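Local coordinates for protein caspase Nc subunit 1 (Drosophila melanogaster, PDB 2FP3) that acts as an initiator caspase, a cysteine protease that starts the activation cascade of the caspases responsible for carrying out apoptosis, at residues 229-241 with 293-305. The protein carries 2 engineered substitutions. Residues are numbered along the deposited sequence; the frame is centred on the assembly and turned at random.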
loop_
_atom_site.group_PDB
_atom_site.type_symbol
_atom_site.label_atom_id
_atom_site.label_comp_id
_atom_site.label_asym_id
_atom_site.label_seq_id
_atom_site.Cartn_x
_atom_site.Cartn_y
_atom_site.Cartn_z
ATOM N N SER A 229 -7.925 -18.657 -3.114
ATOM C CA SER A 229 -6.778 -17.767 -3.246
ATOM C C SER A 229 -7.152 -16.386 -3.780
ATOM O O SER A 229 -8.278 -16.161 -4.227
ATOM C CB SER A 229 -5.746 -18.412 -4.175
ATOM O OG SER A 229 -4.724 -17.498 -4.522
ATOM N N LEU A 230 -6.193 -15.466 -3.730
ATOM C CA LEU A 230 -6.395 -14.104 -4.209
ATOM C C LEU A 230 -6.039 -13.980 -5.683
ATOM O O LEU A 230 -5.338 -14.817 -6.243
ATOM C CB LEU A 230 -5.536 -13.128 -3.403
ATOM C CG LEU A 230 -5.858 -13.064 -1.911
ATOM C CD1 LEU A 230 -4.821 -12.236 -1.174
ATOM C CD2 LEU A 230 -7.246 -12.463 -1.735
ATOM N N ALA A 231 -6.537 -12.932 -6.318
ATOM C CA ALA A 231 -6.234 -12.700 -7.718
ATOM C C ALA A 231 -5.992 -11.223 -7.859
ATOM O O ALA A 231 -6.397 -10.449 -6.991
ATOM C CB ALA A 231 -7.396 -13.127 -8.599
ATOM N N ASP A 232 -5.308 -10.838 -8.933
ATOM C CA ASP A 232 -5.030 -9.434 -9.192
ATOM C C ASP A 232 -4.558 -8.711 -7.925
ATOM O O ASP A 232 -4.972 -7.579 -7.642
ATOM C CB ASP A 232 -6.301 -8.791 -9.725
ATOM C CG ASP A 232 -6.849 -9.527 -10.929
ATOM O OD1 ASP A 232 -6.289 -9.370 -12.031
ATOM O OD2 ASP A 232 -7.830 -10.276 -10.771
ATOM N N THR A 233 -3.679 -9.352 -7.170
ATOM C CA THR A 233 -3.221 -8.740 -5.944
ATOM C C THR A 233 -1.711 -8.730 -5.751
ATOM O O THR A 233 -1.017 -9.677 -6.105
ATOM C CB THR A 233 -3.859 -9.443 -4.726
ATOM O OG1 THR A 233 -5.284 -9.463 -4.873
ATOM C CG2 THR A 233 -3.493 -8.725 -3.438
ATOM N N LEU A 234 -1.213 -7.635 -5.197
ATOM C CA LEU A 234 0.198 -7.507 -4.877
ATOM C C LEU A 234 0.282 -7.267 -3.371
ATOM O O LEU A 234 -0.488 -6.465 -2.818
ATOM C CB LEU A 234 0.836 -6.318 -5.601
ATOM C CG LEU A 234 1.033 -6.354 -7.123
ATOM C CD1 LEU A 234 1.701 -5.047 -7.548
ATOM C CD2 LEU A 234 1.893 -7.552 -7.534
ATOM N N VAL A 235 1.186 -7.985 -2.707
ATOM C CA VAL A 235 1.395 -7.805 -1.277
ATOM C C VAL A 235 2.830 -7.336 -1.153
ATOM O O VAL A 235 3.768 -8.067 -1.469
ATOM C CB VAL A 235 1.193 -9.109 -0.487
ATOM C CG1 VAL A 235 1.470 -8.863 0.997
ATOM C CG2 VAL A 235 -0.236 -9.603 -0.667
ATOM N N CYS A 236 2.994 -6.097 -0.705
ATOM C CA CYS A 236 4.313 -5.490 -0.585
ATOM C C CYS A 236 4.799 -5.414 0.852
ATOM O O CYS A 236 4.030 -5.107 1.766
ATOM C CB CYS A 236 4.269 -4.097 -1.211
ATOM S SG CYS A 236 3.435 -4.115 -2.817
ATOM N N TYR A 237 6.082 -5.697 1.037
ATOM C CA TYR A 237 6.703 -5.689 2.354
ATOM C C TYR A 237 7.999 -4.891 2.306
ATOM O O TYR A 237 8.534 -4.628 1.235
ATOM C CB TYR A 237 7.081 -7.105 2.781
ATOM C CG TYR A 237 6.063 -8.185 2.510
ATOM C CD1 TYR A 237 4.969 -8.357 3.350
ATOM C CD2 TYR A 237 6.225 -9.066 1.439
ATOM C CE1 TYR A 237 4.057 -9.387 3.141
ATOM C CE2 TYR A 237 5.319 -10.098 1.216
ATOM C CZ TYR A 237 4.232 -10.254 2.076
ATOM O OH TYR A 237 3.321 -11.274 1.890
ATOM N N ALA A 238 8.504 -4.525 3.479
ATOM C CA ALA A 238 9.772 -3.811 3.593
ATOM C C ALA A 238 10.684 -4.819 4.294
ATOM O O ALA A 238 11.223 -4.558 5.370
ATOM C CB ALA A 238 9.607 -2.561 4.440
ATOM N N ASN A 239 10.830 -5.977 3.657
ATOM C CA ASN A 239 11.614 -7.100 4.165
ATOM C C ASN A 239 12.996 -6.786 4.733
ATOM O O ASN A 239 13.994 -6.756 4.011
ATOM C CB ASN A 239 11.737 -8.158 3.070
ATOM C CG ASN A 239 11.839 -9.556 3.626
ATOM O OD1 ASN A 239 10.991 -9.991 4.408
ATOM N ND2 ASN A 239 12.873 -10.277 3.219
ATOM N N THR A 240 13.032 -6.567 6.042
ATOM C CA THR A 240 14.257 -6.279 6.777
ATOM C C THR A 240 13.978 -6.491 8.266
ATOM O O THR A 240 13.050 -5.908 8.829
ATOM C CB THR A 240 14.751 -4.838 6.528
ATOM O OG1 THR A 240 15.392 -4.774 5.247
ATOM C CG2 THR A 240 15.739 -4.409 7.606
ATOM N N PRO A 241 14.809 -7.319 8.924
ATOM C CA PRO A 241 14.751 -7.694 10.338
ATOM C C PRO A 241 15.550 -6.577 10.922
ATOM O O PRO A 241 16.494 -6.847 11.720
ATOM C CB PRO A 241 15.633 -8.917 10.371
ATOM C CG PRO A 241 16.917 -8.292 9.653
ATOM C CD PRO A 241 16.210 -7.486 8.453
ATOM N N MET A 293 21.908 -8.580 1.197
ATOM C CA MET A 293 21.580 -8.003 -0.109
ATOM C C MET A 293 20.096 -7.645 -0.269
ATOM O O MET A 293 19.219 -8.475 -0.023
ATOM C CB MET A 293 21.995 -8.963 -1.234
ATOM C CG MET A 293 23.435 -9.475 -1.154
ATOM S SD MET A 293 24.705 -8.211 -1.394
ATOM C CE MET A 293 25.148 -7.833 0.306
ATOM N N GLN A 294 19.830 -6.404 -0.679
ATOM C CA GLN A 294 18.468 -5.903 -0.902
ATOM C C GLN A 294 17.513 -6.032 0.286
ATOM O O GLN A 294 17.796 -6.748 1.247
ATOM C CB GLN A 294 17.872 -6.581 -2.139
ATOM C CG GLN A 294 18.389 -5.999 -3.454
ATOM C CD GLN A 294 18.293 -6.968 -4.615
ATOM O OE1 GLN A 294 18.374 -6.575 -5.778
ATOM N NE2 GLN A 294 18.134 -8.248 -4.303
ATOM N N THR A 295 16.379 -5.335 0.217
ATOM C CA THR A 295 15.408 -5.362 1.307
ATOM C C THR A 295 13.945 -5.511 0.878
ATOM O O THR A 295 13.259 -6.433 1.317
ATOM C CB THR A 295 15.525 -4.091 2.175
ATOM O OG1 THR A 295 15.286 -2.937 1.363
ATOM C CG2 THR A 295 16.912 -3.988 2.790
ATOM N N GLY A 296 13.471 -4.597 0.033
ATOM C CA GLY A 296 12.087 -4.641 -0.423
ATOM C C GLY A 296 11.669 -5.935 -1.096
ATOM O O GLY A 296 12.483 -6.594 -1.743
ATOM N N ALA A 297 10.394 -6.297 -0.953
ATOM C CA ALA A 297 9.870 -7.527 -1.545
ATOM C C ALA A 297 8.348 -7.481 -1.713
ATOM O O ALA A 297 7.673 -6.693 -1.063
ATOM C CB ALA A 297 10.254 -8.723 -0.669
ATOM N N TYR A 298 7.806 -8.316 -2.593
ATOM C CA TYR A 298 6.358 -8.373 -2.786
ATOM C C TYR A 298 5.941 -9.695 -3.406
ATOM O O TYR A 298 6.738 -10.341 -4.084
ATOM C CB TYR A 298 5.872 -7.225 -3.683
ATOM C CG TYR A 298 6.365 -7.291 -5.121
ATOM C CD1 TYR A 298 7.578 -6.704 -5.499
ATOM C CD2 TYR A 298 5.595 -7.905 -6.113
ATOM C CE1 TYR A 298 8.001 -6.712 -6.830
ATOM C CE2 TYR A 298 6.015 -7.926 -7.439
ATOM C CZ TYR A 298 7.212 -7.326 -7.795
ATOM O OH TYR A 298 7.599 -7.324 -9.118
ATOM N N ASP A 299 4.691 -10.093 -3.171
ATOM C CA ASP A 299 4.171 -11.330 -3.745
ATOM C C ASP A 299 3.168 -11.014 -4.840
ATOM O O ASP A 299 2.255 -10.199 -4.651
ATOM C CB ASP A 299 3.455 -12.193 -2.707
ATOM C CG ASP A 299 4.255 -12.395 -1.454
ATOM O OD1 ASP A 299 5.496 -12.527 -1.535
ATOM O OD2 ASP A 299 3.627 -12.434 -0.382
ATOM N N ASN A 300 3.337 -11.670 -5.983
ATOM C CA ASN A 300 2.437 -11.484 -7.106
ATOM C C ASN A 300 1.421 -12.625 -7.049
ATOM O O ASN A 300 1.759 -13.776 -7.338
ATOM C CB ASN A 300 3.216 -11.540 -8.422
ATOM C CG ASN A 300 2.380 -11.109 -9.599
ATOM O OD1 ASN A 300 1.226 -11.507 -9.718
ATOM N ND2 ASN A 300 2.957 -10.295 -10.485
ATOM N N LEU A 301 0.189 -12.311 -6.649
ATOM C CA LEU A 301 -0.860 -13.320 -6.559
ATOM C C LEU A 301 -1.789 -13.161 -7.753
ATOM O O LEU A 301 -2.827 -12.501 -7.679
ATOM C CB LEU A 301 -1.651 -13.154 -5.262
ATOM C CG LEU A 301 -0.851 -13.029 -3.962
ATOM C CD1 LEU A 301 -1.809 -12.908 -2.775
ATOM C CD2 LEU A 301 0.038 -14.243 -3.792
ATOM N N GLY A 302 -1.413 -13.773 -8.866
ATOM C CA GLY A 302 -2.224 -13.653 -10.052
ATOM C C GLY A 302 -2.370 -12.206 -10.508
ATOM O O GLY A 302 -3.348 -11.878 -11.164
ATOM N N PHE A 303 -1.432 -11.334 -10.147
ATOM C CA PHE A 303 -1.472 -9.929 -10.582
ATOM C C PHE A 303 -0.805 -10.013 -11.963
ATOM O O PHE A 303 0.363 -9.674 -12.130
ATOM C CB PHE A 303 -0.645 -9.069 -9.620
ATOM C CG PHE A 303 -0.756 -7.572 -9.854
ATOM C CD1 PHE A 303 0.135 -6.910 -10.701
ATOM C CD2 PHE A 303 -1.710 -6.813 -9.167
ATOM C CE1 PHE A 303 0.086 -5.516 -10.849
ATOM C CE2 PHE A 303 -1.767 -5.420 -9.307
ATOM C CZ PHE A 303 -0.870 -4.772 -10.146
ATOM N N ASN A 304 -1.569 -10.450 -12.956
ATOM C CA ASN A 304 -1.008 -10.687 -14.272
ATOM C C ASN A 304 -1.040 -9.637 -15.374
ATOM O O ASN A 304 -0.677 -9.928 -16.510
ATOM C CB ASN A 304 -1.569 -12.018 -14.777
ATOM C CG ASN A 304 -1.323 -13.154 -13.781
ATOM O OD1 ASN A 304 -0.266 -13.214 -13.142
ATOM N ND2 ASN A 304 -2.285 -14.053 -13.649
ATOM N N LYS A 305 -1.429 -8.414 -15.044
ATOM C CA LYS A 305 -1.457 -7.340 -16.028
ATOM C C LYS A 305 -0.602 -6.191 -15.503
ATOM O O LYS A 305 -0.330 -6.117 -14.309
ATOM C CB LYS A 305 -2.888 -6.834 -16.245
ATOM C CG LYS A 305 -3.849 -7.850 -16.841
ATOM C CD LYS A 305 -5.245 -7.257 -16.906
ATOM C CE LYS A 305 -6.256 -8.221 -17.487
ATOM N NZ LYS A 305 -7.577 -7.541 -17.617
#
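Val235 and Asp299 form a hydrogen-bonded pair at the middle of an antiparallel ladder, with Asp299 N 2.8 Å from Val235 O. Thr233-Leu301 and Tyr237-Ala297 are the other hydrogen-bonded pairs, with Leu234-Asn300 and Cys236-Tyr298 as non-hydrogen-bonded pairs between them; strands 233-237 and 297-301 run at 166° to each other. A G1 beta bulge sets Asp232 and Thr233 opposite Leu301, and Asp232 N reaches Gly302 O weakly.

Among side chains, the polar link is Tyr237 OH to Asp299 OD2, 2.6 Å long. The hydroxyl arrives on the syn side, but 32° out of the carboxylate plane. Lys161 NZ also binds this hydroxyl, which probably strengthens its donation to the acid.

Leu234 CG sits over the centre of one face of the Phe303 ring, 3.4 Å from its centroid, a CH-pi contact. Phe303 CG is anti to its backbone N (chi1 -172°), which turns that face to Leu234, while Asn300 OD1 accepts from Phe303 N in an Asx motif. On the Val235 face, Leu230 CD1 touches Leu301 CD1 at 3.5 Å.

Tyr237 brings its side chain about 4 Å from that of Ala184, which replaces the probable catalytic residue here. Strand 233-237 lies between 177-181 and 297-301, the latter forming the edge of the caspase-fold sheet at which caspase dimers typically associate.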